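Local structure of beta-ketoacyl synthase (Burkholderia phymatum, 4EWG) at residues 21-26 with 353-358; 17-22 with 335-340; 90-95 with 241-246; 171-176 with 400-405. The protein probably catalyses, as a 3-oxoacyl-[acyl-carrier-protein] synthase, the condensation that lengthens a growing acyl chain. All coordinates share one frame; numbering follows the deposited sequence.

Interaction 1: 21-26 with 353-358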
loop_
_atom_site.group_PDB
_atom_site.type_symbol
_atom_site.label_atom_id
_atom_site.label_comp_id
_atom_site.label_asym_id
_atom_site.label_seq_id
_atom_site.Cartn_x
_atom_site.Cartn_y
_atom_site.Cartn_z
ATOM N N SER A 21 -9.291 -20.962 -14.031
ATOM C CA SER A 21 -9.608 -20.783 -12.604
ATOM C C SER A 21 -9.620 -22.048 -11.775
ATOM O O SER A 21 -9.075 -22.059 -10.683
ATOM C CB SER A 21 -10.903 -20.065 -12.415
ATOM O OG SER A 21 -10.680 -18.675 -12.609
ATOM N N ARG A 22 -10.208 -23.113 -12.263
ATOM C CA ARG A 22 -10.253 -24.350 -11.468
ATOM C C ARG A 22 -8.889 -25.027 -11.470
ATOM O O ARG A 22 -8.183 -24.998 -12.472
ATOM C CB ARG A 22 -11.266 -25.329 -12.026
ATOM C CG ARG A 22 -12.697 -24.830 -12.121
ATOM C CD ARG A 22 -13.464 -25.727 -13.066
ATOM N NE ARG A 22 -13.441 -27.139 -12.659
ATOM C CZ ARG A 22 -14.247 -27.689 -11.732
ATOM N NH1 ARG A 22 -15.131 -26.948 -11.059
ATOM N NH2 ARG A 22 -14.169 -28.999 -11.461
ATOM N N TRP A 23 -8.519 -25.629 -10.340
ATOM C CA TRP A 23 -7.218 -26.256 -10.226
ATOM C C TRP A 23 -7.071 -27.409 -11.188
ATOM O O TRP A 23 -6.024 -27.555 -11.808
ATOM C CB TRP A 23 -6.935 -26.733 -8.816
ATOM C CG TRP A 23 -5.676 -27.518 -8.827
ATOM C CD1 TRP A 23 -5.534 -28.905 -8.762
ATOM C CD2 TRP A 23 -4.344 -27.001 -9.050
ATOM N NE1 TRP A 23 -4.235 -29.255 -8.888
ATOM C CE2 TRP A 23 -3.462 -28.147 -9.058
ATOM C CE3 TRP A 23 -3.810 -25.735 -9.202
ATOM C CZ2 TRP A 23 -2.103 -28.020 -9.229
ATOM C CZ3 TRP A 23 -2.428 -25.612 -9.374
ATOM C CH2 TRP A 23 -1.594 -26.729 -9.376
ATOM N N ASP A 24 -8.132 -28.206 -11.349
ATOM C CA ASP A 24 -8.093 -29.366 -12.242
ATOM C C ASP A 24 -7.760 -28.964 -13.680
ATOM O O ASP A 24 -6.978 -29.607 -14.332
ATOM C CB ASP A 24 -9.385 -30.257 -12.139
ATOM C CG ASP A 24 -10.671 -29.548 -12.612
ATOM O OD1 ASP A 24 -10.672 -28.324 -12.838
ATOM O OD2 ASP A 24 -11.704 -30.238 -12.757
ATOM N N GLU A 25 -8.346 -27.875 -14.136
ATOM C CA GLU A 25 -8.062 -27.260 -15.431
ATOM C C GLU A 25 -6.590 -26.784 -15.498
ATOM O O GLU A 25 -5.869 -27.019 -16.493
ATOM C CB GLU A 25 -9.058 -26.099 -15.455
ATOM C CG GLU A 25 -9.495 -25.356 -16.693
ATOM C CD GLU A 25 -10.765 -24.511 -16.349
ATOM O OE1 GLU A 25 -10.714 -23.514 -15.514
ATOM O OE2 GLU A 25 -11.839 -24.899 -16.854
ATOM N N ILE A 26 -6.134 -26.140 -14.428
ATOM C CA ILE A 26 -4.765 -25.628 -14.362
ATOM C C ILE A 26 -3.747 -26.771 -14.319
ATOM O O ILE A 26 -2.744 -26.750 -15.034
ATOM C CB ILE A 26 -4.583 -24.701 -13.144
ATOM C CG1 ILE A 26 -5.430 -23.423 -13.327
ATOM C CG2 ILE A 26 -3.110 -24.333 -12.958
ATOM C CD1 ILE A 26 -5.796 -22.676 -12.044
ATOM N N ILE A 353 0.590 -24.359 -2.859
ATOM C CA ILE A 353 -0.201 -25.139 -1.902
ATOM C C ILE A 353 -0.948 -26.289 -2.606
ATOM O O ILE A 353 -1.005 -27.400 -2.090
ATOM C CB ILE A 353 -1.201 -24.272 -1.140
ATOM C CG1 ILE A 353 -0.479 -23.291 -0.215
ATOM C CG2 ILE A 353 -2.104 -25.127 -0.277
ATOM C CD1 ILE A 353 -1.398 -22.224 0.316
ATOM N N GLU A 354 -1.469 -26.022 -3.789
ATOM C CA GLU A 354 -2.122 -27.054 -4.579
ATOM C C GLU A 354 -1.146 -28.177 -4.940
ATOM O O GLU A 354 -1.483 -29.352 -4.849
ATOM C CB GLU A 354 -2.707 -26.482 -5.867
ATOM C CG GLU A 354 -3.729 -25.386 -5.660
ATOM C CD GLU A 354 -5.126 -25.893 -5.335
ATOM O OE1 GLU A 354 -5.263 -26.938 -4.668
ATOM O OE2 GLU A 354 -6.098 -25.213 -5.747
ATOM N N MET A 355 0.075 -27.811 -5.320
ATOM C CA MET A 355 1.074 -28.788 -5.648
ATOM C C MET A 355 1.484 -29.568 -4.407
ATOM O O MET A 355 1.585 -30.800 -4.448
ATOM C CB MET A 355 2.262 -28.101 -6.276
ATOM C CG MET A 355 1.942 -27.547 -7.650
ATOM S SD MET A 355 3.398 -26.965 -8.531
ATOM C CE MET A 355 3.902 -25.623 -7.459
ATOM N N MET A 356 1.687 -28.870 -3.301
ATOM C CA MET A 356 2.032 -29.524 -2.033
ATOM C C MET A 356 0.999 -30.540 -1.628
ATOM O O MET A 356 1.359 -31.616 -1.226
ATOM C CB MET A 356 2.199 -28.506 -0.890
ATOM C CG MET A 356 2.372 -29.145 0.483
ATOM S SD MET A 356 2.882 -28.013 1.773
ATOM C CE MET A 356 1.365 -27.175 2.215
ATOM N N LYS A 357 -0.287 -30.194 -1.741
ATOM C CA LYS A 357 -1.370 -31.137 -1.361
ATOM C C LYS A 357 -1.332 -32.400 -2.169
ATOM O O LYS A 357 -1.760 -33.450 -1.697
ATOM C CB LYS A 357 -2.748 -30.527 -1.533
ATOM C CG LYS A 357 -3.163 -29.566 -0.424
ATOM C CD LYS A 357 -4.349 -28.708 -0.851
ATOM C CE LYS A 357 -5.675 -29.437 -0.719
ATOM N NZ LYS A 357 -6.768 -28.779 -1.504
ATOM N N ARG A 358 -0.804 -32.327 -3.385
ATOM C CA ARG A 358 -0.846 -33.471 -4.279
ATOM C C ARG A 358 0.476 -34.166 -4.493
ATOM O O ARG A 358 0.566 -35.080 -5.312
ATOM C CB ARG A 358 -1.432 -33.026 -5.601
ATOM C CG ARG A 358 -2.827 -32.490 -5.414
ATOM C CD ARG A 358 -3.401 -31.945 -6.709
ATOM N NE ARG A 358 -4.806 -31.575 -6.540
ATOM C CZ ARG A 358 -5.247 -30.503 -5.873
ATOM N NH1 ARG A 358 -4.408 -29.648 -5.259
ATOM N NH2 ARG A 358 -6.538 -30.270 -5.817
#

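Interaction 2: 17-22 with 335-340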
loop_
_atom_site.group_PDB
_atom_site.type_symbol
_atom_site.label_atom_id
_atom_site.label_comp_id
_atom_site.label_asym_id
_atom_site.label_seq_id
_atom_site.Cartn_x
_atom_site.Cartn_y
_atom_site.Cartn_z
ATOM N N THR A 17 -6.605 -16.805 -13.996
ATOM C CA THR A 17 -5.237 -16.941 -14.544
ATOM C C THR A 17 -5.215 -17.363 -16.010
ATOM O O THR A 17 -6.221 -17.818 -16.539
ATOM C CB THR A 17 -4.393 -18.017 -13.780
ATOM O OG1 THR A 17 -4.641 -19.313 -14.341
ATOM C CG2 THR A 17 -4.677 -18.025 -12.240
ATOM N N ALA A 18 -4.040 -17.253 -16.647
ATOM C CA ALA A 18 -3.905 -17.583 -18.076
ATOM C C ALA A 18 -4.192 -19.066 -18.325
ATOM O O ALA A 18 -4.514 -19.473 -19.471
ATOM C CB ALA A 18 -2.535 -17.204 -18.593
ATOM N N LEU A 19 -4.106 -19.872 -17.261
ATOM C CA LEU A 19 -4.349 -21.310 -17.371
ATOM C C LEU A 19 -5.720 -21.697 -16.887
ATOM O O LEU A 19 -6.056 -22.884 -16.910
ATOM C CB LEU A 19 -3.283 -22.122 -16.595
ATOM C CG LEU A 19 -1.843 -22.079 -17.115
ATOM C CD1 LEU A 19 -1.003 -23.195 -16.497
ATOM C CD2 LEU A 19 -1.802 -22.175 -18.619
ATOM N N GLY A 20 -6.508 -20.726 -16.439
ATOM C CA GLY A 20 -7.906 -20.979 -16.026
ATOM C C GLY A 20 -8.095 -20.631 -14.568
ATOM O O GLY A 20 -7.174 -20.054 -13.950
ATOM N N SER A 21 -9.291 -20.962 -14.031
ATOM C CA SER A 21 -9.608 -20.783 -12.604
ATOM C C SER A 21 -9.620 -22.048 -11.775
ATOM O O SER A 21 -9.075 -22.059 -10.683
ATOM C CB SER A 21 -10.903 -20.065 -12.415
ATOM O OG SER A 21 -10.680 -18.675 -12.609
ATOM N N ARG A 22 -10.208 -23.113 -12.263
ATOM C CA ARG A 22 -10.253 -24.350 -11.468
ATOM C C ARG A 22 -8.889 -25.027 -11.470
ATOM O O ARG A 22 -8.183 -24.998 -12.472
ATOM C CB ARG A 22 -11.266 -25.329 -12.026
ATOM C CG ARG A 22 -12.697 -24.830 -12.121
ATOM C CD ARG A 22 -13.464 -25.727 -13.066
ATOM N NE ARG A 22 -13.441 -27.139 -12.659
ATOM C CZ ARG A 22 -14.247 -27.689 -11.732
ATOM N NH1 ARG A 22 -15.131 -26.948 -11.059
ATOM N NH2 ARG A 22 -14.169 -28.999 -11.461
ATOM N N SER A 335 7.507 -19.698 -15.812
ATOM C CA SER A 335 7.750 -20.407 -17.064
ATOM C C SER A 335 6.464 -20.772 -17.815
ATOM O O SER A 335 6.516 -21.047 -19.029
ATOM C CB SER A 335 8.574 -21.683 -16.813
ATOM O OG SER A 335 7.821 -22.711 -16.153
ATOM N N TYR A 336 5.329 -20.817 -17.107
ATOM C CA TYR A 336 4.024 -21.122 -17.717
ATOM C C TYR A 336 3.200 -19.897 -17.963
ATOM O O TYR A 336 2.709 -19.692 -19.073
ATOM C CB TYR A 336 3.184 -22.029 -16.816
ATOM C CG TYR A 336 3.751 -23.383 -16.630
ATOM C CD1 TYR A 336 4.708 -23.605 -15.665
ATOM C CD2 TYR A 336 3.321 -24.456 -17.403
ATOM C CE1 TYR A 336 5.251 -24.845 -15.478
ATOM C CE2 TYR A 336 3.846 -25.719 -17.209
ATOM C CZ TYR A 336 4.826 -25.886 -16.235
ATOM O OH TYR A 336 5.390 -27.087 -16.001
ATOM N N VAL A 337 3.005 -19.104 -16.914
ATOM C CA VAL A 337 2.097 -17.953 -16.969
ATOM C C VAL A 337 2.824 -16.617 -17.090
ATOM O O VAL A 337 2.184 -15.551 -17.079
ATOM C CB VAL A 337 1.142 -17.916 -15.745
ATOM C CG1 VAL A 337 0.304 -19.173 -15.733
ATOM C CG2 VAL A 337 1.897 -17.761 -14.436
ATOM N N GLY A 338 4.151 -16.655 -17.220
ATOM C CA GLY A 338 4.917 -15.425 -17.244
ATOM C C GLY A 338 5.018 -14.784 -15.862
ATOM O O GLY A 338 4.682 -15.417 -14.834
ATOM N N HIS A 339 5.477 -13.533 -15.833
ATOM C CA HIS A 339 5.555 -12.749 -14.618
ATOM C C HIS A 339 4.266 -11.984 -14.499
ATOM O O HIS A 339 4.048 -11.002 -15.208
ATOM C CB HIS A 339 6.735 -11.793 -14.691
ATOM C CG HIS A 339 7.000 -11.075 -13.425
ATOM N ND1 HIS A 339 6.087 -10.974 -12.455
ATOM C CD2 HIS A 339 8.135 -10.396 -12.971
ATOM C CE1 HIS A 339 6.605 -10.257 -11.441
ATOM N NE2 HIS A 339 7.851 -9.913 -11.761
ATOM N N THR A 340 3.387 -12.442 -13.602
ATOM C CA THR A 340 2.038 -11.911 -13.503
ATOM C C THR A 340 1.987 -10.673 -12.566
ATOM O O THR A 340 0.908 -10.249 -12.154
ATOM C CB THR A 340 1.050 -12.998 -13.023
ATOM O OG1 THR A 340 1.505 -13.527 -11.767
ATOM C CG2 THR A 340 0.911 -14.139 -14.055
#

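Interaction 3: 90-95 with 241-246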
loop_
_atom_site.group_PDB
_atom_site.type_symbol
_atom_site.label_atom_id
_atom_site.label_comp_id
_atom_site.label_asym_id
_atom_site.label_seq_id
_atom_site.Cartn_x
_atom_site.Cartn_y
_atom_site.Cartn_z
ATOM N N ALA A 90 -16.152 -18.590 -2.013
ATOM C CA ALA A 90 -17.058 -19.756 -2.222
ATOM C C ALA A 90 -16.341 -20.971 -1.703
ATOM O O ALA A 90 -16.903 -21.782 -0.956
ATOM C CB ALA A 90 -17.436 -19.947 -3.688
ATOM N N ASP A 91 -15.084 -21.093 -2.113
ATOM C CA ASP A 91 -14.306 -22.266 -1.801
ATOM C C ASP A 91 -14.180 -22.369 -0.286
ATOM O O ASP A 91 -14.179 -23.468 0.241
ATOM C CB ASP A 91 -12.922 -22.208 -2.502
ATOM C CG ASP A 91 -11.975 -23.305 -2.035
ATOM O OD1 ASP A 91 -12.275 -24.527 -2.240
ATOM O OD2 ASP A 91 -10.922 -22.950 -1.465
ATOM N N ALA A 92 -14.116 -21.230 0.411
ATOM C CA ALA A 92 -13.999 -21.227 1.888
ATOM C C ALA A 92 -15.340 -21.475 2.614
ATOM O O ALA A 92 -15.382 -21.597 3.829
ATOM C CB ALA A 92 -13.369 -19.935 2.369
ATOM N N GLY A 93 -16.426 -21.542 1.853
ATOM C CA GLY A 93 -17.747 -21.826 2.418
ATOM C C GLY A 93 -18.517 -20.582 2.823
ATOM O O GLY A 93 -19.518 -20.685 3.517
ATOM N N PHE A 94 -18.063 -19.410 2.397
ATOM C CA PHE A 94 -18.700 -18.148 2.812
ATOM C C PHE A 94 -19.664 -17.540 1.787
ATOM O O PHE A 94 -20.219 -16.492 2.045
ATOM C CB PHE A 94 -17.628 -17.118 3.185
ATOM C CG PHE A 94 -16.873 -17.464 4.420
ATOM C CD1 PHE A 94 -17.529 -17.647 5.616
ATOM C CD2 PHE A 94 -15.498 -17.558 4.405
ATOM C CE1 PHE A 94 -16.830 -17.959 6.770
ATOM C CE2 PHE A 94 -14.797 -17.861 5.567
ATOM C CZ PHE A 94 -15.466 -18.070 6.735
ATOM N N ALA A 95 -19.875 -18.190 0.637
ATOM C CA ALA A 95 -20.910 -17.715 -0.318
ATOM C C ALA A 95 -22.232 -17.505 0.433
ATOM O O ALA A 95 -22.618 -18.330 1.240
ATOM C CB ALA A 95 -21.106 -18.707 -1.463
ATOM N N THR A 241 -6.546 -14.912 -4.825
ATOM C CA THR A 241 -6.910 -14.558 -3.481
ATOM C C THR A 241 -6.844 -15.806 -2.601
ATOM O O THR A 241 -7.350 -16.890 -2.985
ATOM C CB THR A 241 -8.348 -14.009 -3.413
ATOM O OG1 THR A 241 -8.491 -12.868 -4.279
ATOM C CG2 THR A 241 -8.701 -13.591 -1.961
ATOM N N LEU A 242 -6.277 -15.643 -1.412
ATOM C CA LEU A 242 -6.404 -16.654 -0.360
ATOM C C LEU A 242 -7.284 -16.121 0.775
ATOM O O LEU A 242 -7.236 -14.916 1.128
ATOM C CB LEU A 242 -5.058 -17.048 0.200
ATOM C CG LEU A 242 -3.968 -17.493 -0.752
ATOM C CD1 LEU A 242 -2.667 -17.689 0.046
ATOM C CD2 LEU A 242 -4.402 -18.780 -1.412
ATOM N N VAL A 243 -8.120 -17.009 1.319
ATOM C CA VAL A 243 -8.867 -16.716 2.540
ATOM C C VAL A 243 -8.004 -17.233 3.721
ATOM O O VAL A 243 -7.765 -18.423 3.862
ATOM C CB VAL A 243 -10.252 -17.385 2.562
ATOM C CG1 VAL A 243 -10.910 -17.132 3.896
ATOM C CG2 VAL A 243 -11.135 -16.897 1.407
ATOM N N LEU A 244 -7.527 -16.327 4.530
ATOM C CA LEU A 244 -6.773 -16.678 5.722
ATOM C C LEU A 244 -7.742 -16.613 6.867
ATOM O O LEU A 244 -8.653 -15.764 6.879
ATOM C CB LEU A 244 -5.627 -15.678 5.987
ATOM C CG LEU A 244 -4.295 -15.798 5.235
ATOM C CD1 LEU A 244 -4.539 -15.807 3.731
ATOM C CD2 LEU A 244 -3.380 -14.624 5.622
ATOM N N GLU A 245 -7.545 -17.487 7.848
ATOM C CA GLU A 245 -8.530 -17.611 8.906
ATOM C C GLU A 245 -7.863 -18.082 10.184
ATOM O O GLU A 245 -7.010 -18.970 10.151
ATOM C CB GLU A 245 -9.586 -18.587 8.459
ATOM C CG GLU A 245 -10.717 -18.795 9.445
ATOM C CD GLU A 245 -11.902 -19.546 8.841
ATOM O OE1 GLU A 245 -11.858 -19.911 7.635
ATOM O OE2 GLU A 245 -12.885 -19.771 9.582
ATOM N N GLU A 246 -8.248 -17.475 11.306
ATOM C CA GLU A 246 -7.721 -17.903 12.589
ATOM C C GLU A 246 -8.095 -19.389 12.794
ATOM O O GLU A 246 -9.178 -19.820 12.438
ATOM C CB GLU A 246 -8.260 -17.027 13.717
ATOM C CG GLU A 246 -7.669 -17.317 15.080
ATOM C CD GLU A 246 -8.366 -18.429 15.831
ATOM O OE1 GLU A 246 -9.594 -18.560 15.709
ATOM O OE2 GLU A 246 -7.675 -19.196 16.543
#

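Interaction 4: 171-176 with 400-405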
loop_
_atom_site.group_PDB
_atom_site.type_symbol
_atom_site.label_atom_id
_atom_site.label_comp_id
_atom_site.label_asym_id
_atom_site.label_seq_id
_atom_site.Cartn_x
_atom_site.Cartn_y
_atom_site.Cartn_z
ATOM N N GLY A 171 1.185 -9.375 -3.809
ATOM C CA GLY A 171 0.423 -10.531 -3.410
ATOM C C GLY A 171 1.028 -11.249 -2.227
ATOM O O GLY A 171 0.285 -11.761 -1.362
ATOM N N SER A 172 2.356 -11.281 -2.180
ATOM C CA SER A 172 3.061 -11.939 -1.072
ATOM C C SER A 172 3.040 -11.080 0.182
ATOM O O SER A 172 2.886 -11.607 1.275
ATOM C CB SER A 172 4.490 -12.315 -1.457
ATOM O OG SER A 172 5.188 -11.214 -2.054
ATOM N N GLN A 173 3.207 -9.766 0.053
ATOM C CA GLN A 173 3.027 -8.908 1.218
ATOM C C GLN A 173 1.579 -8.955 1.731
ATOM O O GLN A 173 1.346 -8.881 2.943
ATOM C CB GLN A 173 3.439 -7.461 0.940
ATOM C CG GLN A 173 4.962 -7.281 0.836
ATOM C CD GLN A 173 5.413 -5.824 0.948
ATOM O OE1 GLN A 173 4.826 -4.937 0.335
ATOM N NE2 GLN A 173 6.436 -5.581 1.738
ATOM N N ALA A 174 0.616 -9.092 0.824
ATOM C CA ALA A 174 -0.776 -9.193 1.234
ATOM C C ALA A 174 -0.912 -10.414 2.118
ATOM O O ALA A 174 -1.432 -10.319 3.217
ATOM C CB ALA A 174 -1.728 -9.229 0.037
ATOM N N ILE A 175 -0.392 -11.542 1.663
ATOM C CA ILE A 175 -0.527 -12.789 2.402
ATOM C C ILE A 175 0.191 -12.650 3.735
ATOM O O ILE A 175 -0.398 -12.934 4.793
ATOM C CB ILE A 175 -0.040 -14.044 1.568
ATOM C CG1 ILE A 175 -0.975 -14.240 0.372
ATOM C CG2 ILE A 175 0.037 -15.347 2.414
ATOM C CD1 ILE A 175 -0.473 -15.153 -0.722
ATOM N N GLY A 176 1.418 -12.134 3.696
ATOM C CA GLY A 176 2.229 -12.017 4.900
ATOM C C GLY A 176 1.653 -11.079 5.934
ATOM O O GLY A 176 1.573 -11.397 7.118
ATOM N N GLY A 400 12.585 -2.073 -6.118
ATOM C CA GLY A 400 13.052 -1.461 -4.896
ATOM C C GLY A 400 13.775 -2.430 -3.957
ATOM O O GLY A 400 14.075 -2.081 -2.819
ATOM N N GLY A 401 14.051 -3.639 -4.415
ATOM C CA GLY A 401 14.732 -4.610 -3.583
ATOM C C GLY A 401 13.869 -5.171 -2.462
ATOM O O GLY A 401 14.416 -5.648 -1.466
ATOM N N ILE A 402 12.534 -5.105 -2.612
ATOM C CA ILE A 402 11.599 -5.641 -1.613
ATOM C C ILE A 402 11.558 -7.152 -1.730
ATOM O O ILE A 402 11.196 -7.691 -2.800
ATOM C CB ILE A 402 10.167 -5.094 -1.801
ATOM C CG1 ILE A 402 10.131 -3.594 -1.476
ATOM C CG2 ILE A 402 9.168 -5.845 -0.941
ATOM C CD1 ILE A 402 8.873 -2.880 -1.966
ATOM N N ASN A 403 11.920 -7.840 -0.636
ATOM C CA ASN A 403 11.943 -9.287 -0.613
ATOM C C ASN A 403 10.905 -9.879 0.350
ATOM O O ASN A 403 10.723 -9.375 1.469
ATOM C CB ASN A 403 13.330 -9.778 -0.207
ATOM C CG ASN A 403 14.439 -9.045 -0.938
ATOM O OD1 ASN A 403 14.385 -8.873 -2.165
ATOM N ND2 ASN A 403 15.434 -8.606 -0.195
ATOM N N THR A 404 10.253 -10.953 -0.101
ATOM C CA THR A 404 9.321 -11.730 0.722
ATOM C C THR A 404 9.564 -13.212 0.593
ATOM O O THR A 404 9.922 -13.709 -0.461
ATOM C CB THR A 404 7.849 -11.474 0.344
ATOM O OG1 THR A 404 7.622 -11.894 -1.016
ATOM C CG2 THR A 404 7.516 -10.020 0.469
ATOM N N SER A 405 9.367 -13.903 1.710
ATOM C CA SER A 405 9.488 -15.355 1.800
ATOM C C SER A 405 8.325 -15.867 2.655
ATOM O O SER A 405 8.128 -15.412 3.778
ATOM C CB SER A 405 10.820 -15.718 2.448
ATOM O OG SER A 405 10.994 -17.100 2.523
#

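Interaction 1: 21-26 with 353-358
The indole of Trp23 has Glu354 spread over one of its faces: Glu354 CB stands 3.4 Å from the centroid of the six-membered ring, almost on the normal, a CH-pi contact. From there the Glu354 chain bends at its second torsion (chi2 -82°), which lays the carboxylate back over the ring in a stack, the two planes 29° apart, and brings OE2, bonded to Trp350 NE1, to 3.5 Å from Trp23 CB. The guanidinium of Arg358 turns one face to the pyrrole end of the indole, with its CZ 3.3 Å from Trp23 CD1 and the planes inclined by 39°. In the guanidinium plane, at its edge, NH1 donates to Glu354 O at 3.0 Å; it also forms a salt bridge with Glu354 OE1 at 2.9 Å, so one nitrogen ties Arg358 twice to the residue that covers the indole. This is helix-to-helix packing: the first turn of helix 23-32, with Arg22 as N-cap, lies against the last turns of helix 344-358, which rests on strands 8-16 and 259-268, as in the helical layer between the sheets of the thiolase-like fold. Trp23 NE1 sits near Arg358 NE, but both are donors; the indole N-H is satisfied by Glu27 OE1, to which Arg358 NE makes a long, weak ion pair. Met355 CG approaches Trp23 CH2 obliquely, at 4.0 Å, while Trp351 meets the indole edge-to-face.

Interaction 2: 17-22 with 335-340
Ala18 and Leu19, the central residues of a type I beta turn running from Thr17 to Gly20, present their side chains to Val337 at the end of the short helix 334-337. The turn is tied from within. Gly20 N bonds to Thr17 O at 2.9 Å, and Thr17 OG1 accepts from Leu19 N at 3.0 Å, an ST turn, while giving its own proton to Gly20 O at 2.7 Å, in the carbonyl plane and on a lone pair. Two bonds thus fix the rotation of the Thr17 hydroxyl. Across the contact everything is apolar. Leu19 CG meets Val337 CG1 at 3.9 Å, the two side chains crossing at about a right angle; the methyl reaches it because CG1 lies anti to the carbonyl carbon of Val337, beside the backbone N (chi1 -61°). Ala18 CB touches the same methyl more loosely, at 4.5 Å, and Leu19 CD1 only brushes Tyr336 CB. The Tyr336 ring points off from the turn, and its hydroxyl bonds to Pro363 O. The turn joins strand 8-16 to helix 23-32, whose Ile26, Ala29 and Leu30 also pack on Leu19, while Trp351 of helix 344-358 lies against Val337.

Interaction 3: 90-95 with 241-246
Ala92, in the last turn of helix 76-92, is the first residue of its segment to meet strand 238-246 directly. Just before it, Asp91 stays clear of the strand, its OD2 taking bonds from Met13 N and His258 NE2. The methyl of Ala92 faces both branches of Val243, with CB 3.9 Å from Val243 CG2 and 4.0 Å from CG1. That even contact follows from the valine rotamer (chi1 175°), which leaves CG1 beside the carbonyl carbon and CG2 beside the backbone N, both turned to the helix. Gly93 then ends the helix in a Schellman motif, with positive phi (91°) and its N bonded to Ala90 O at 2.9 Å. Here a helix end packs on the outer side of the N-terminal sheet of the layered thiolase-like fold, the face turned from helix 170-183; Val243 is in turn hydrogen-bonded through its backbone to Thr11 and Gly12 of strand 8-16. The sharp change of direction at Gly93 carries Phe94 back toward the strand, and Ala92 O comes to lie 4.0 Å above the ring plane, near the rim. Phe94 uses its edge across the contact: CE2 lies 4.3 Å from Val243 CG1 and 4.1 Å from Glu245 OE1. Glu245 reaches this edge with an extended chain, yet its polar partners are others. OE1 is bonded to Thr11 OG1, whereas OE2 takes a salt bridge from Arg253 NE and a bond from His249 ND1. His249 is a calcium ligand in a crystal structure of this protein, although no calcium is bound to this chain.

Interaction 4: 171-176 with 400-405
Ser172 and Thr404 make the tight part of this contact: their hydroxyls, OG and OG1, share a hydrogen bond of 2.7 Å in which either could be the donor. Each oxygen lies in the crowded position between its backbone N and carbonyl carbon (chi1 49° in Ser172, 63° in Thr404), a rotamer that points it at the other. Weak second bonds join Ser172 OG to Ala169 O and Thr404 OG1 to Asn396 O. Ser172 CB follows, 3.2 Å from Thr404 OG1. Beside this polar pair the packing slackens. Gln173 reaches across at about a right angle to its partners, its CG 3.8 Å from Thr404 CG2 and its NE2 3.8 Å from Ile402 CG2, without a bond to the strand. This looser end is buried too, with the second subunit closing over it: Gln173 OE1 bonds to Ser166 OG, NE2 to Ile161 O of the second subunit, and that Ile161 also packs on Ile402. In ketosynthases the equivalent helix follows the nucleophilic cysteine, consistent with burial of helix 170-183 at the core and dimer interface. Its axis passes 8.6 Å from that of strand 402-405 at 53°, over a strand flanked in the sheet by 259-268 and 391-398.

Interactions 1 and 2 start from one continuous piece of chain, sharing Ser21 and Arg22, and their centres lie 12 Å apart; Ile26 CD1 touches Gly20 O at 3.5 Å, so the turn and the helix after it are in contact. Interactions 3 and 4, 21 Å apart between centres, meet where Leu242 CD1 packs on Ile175 CD1 at 3.4 Å: helix 170-183 lies between strands 238-246 and 402-409, with helix 76-92 on the outer side of strand 238-246. The calcium ligand His249 neighbours interaction 3, its side chain about 3 Å from that of Glu245. Interaction 4 contacts the second subunit and lies on the helix that, as in ketosynthases generally, probably follows the nucleophilic cysteine.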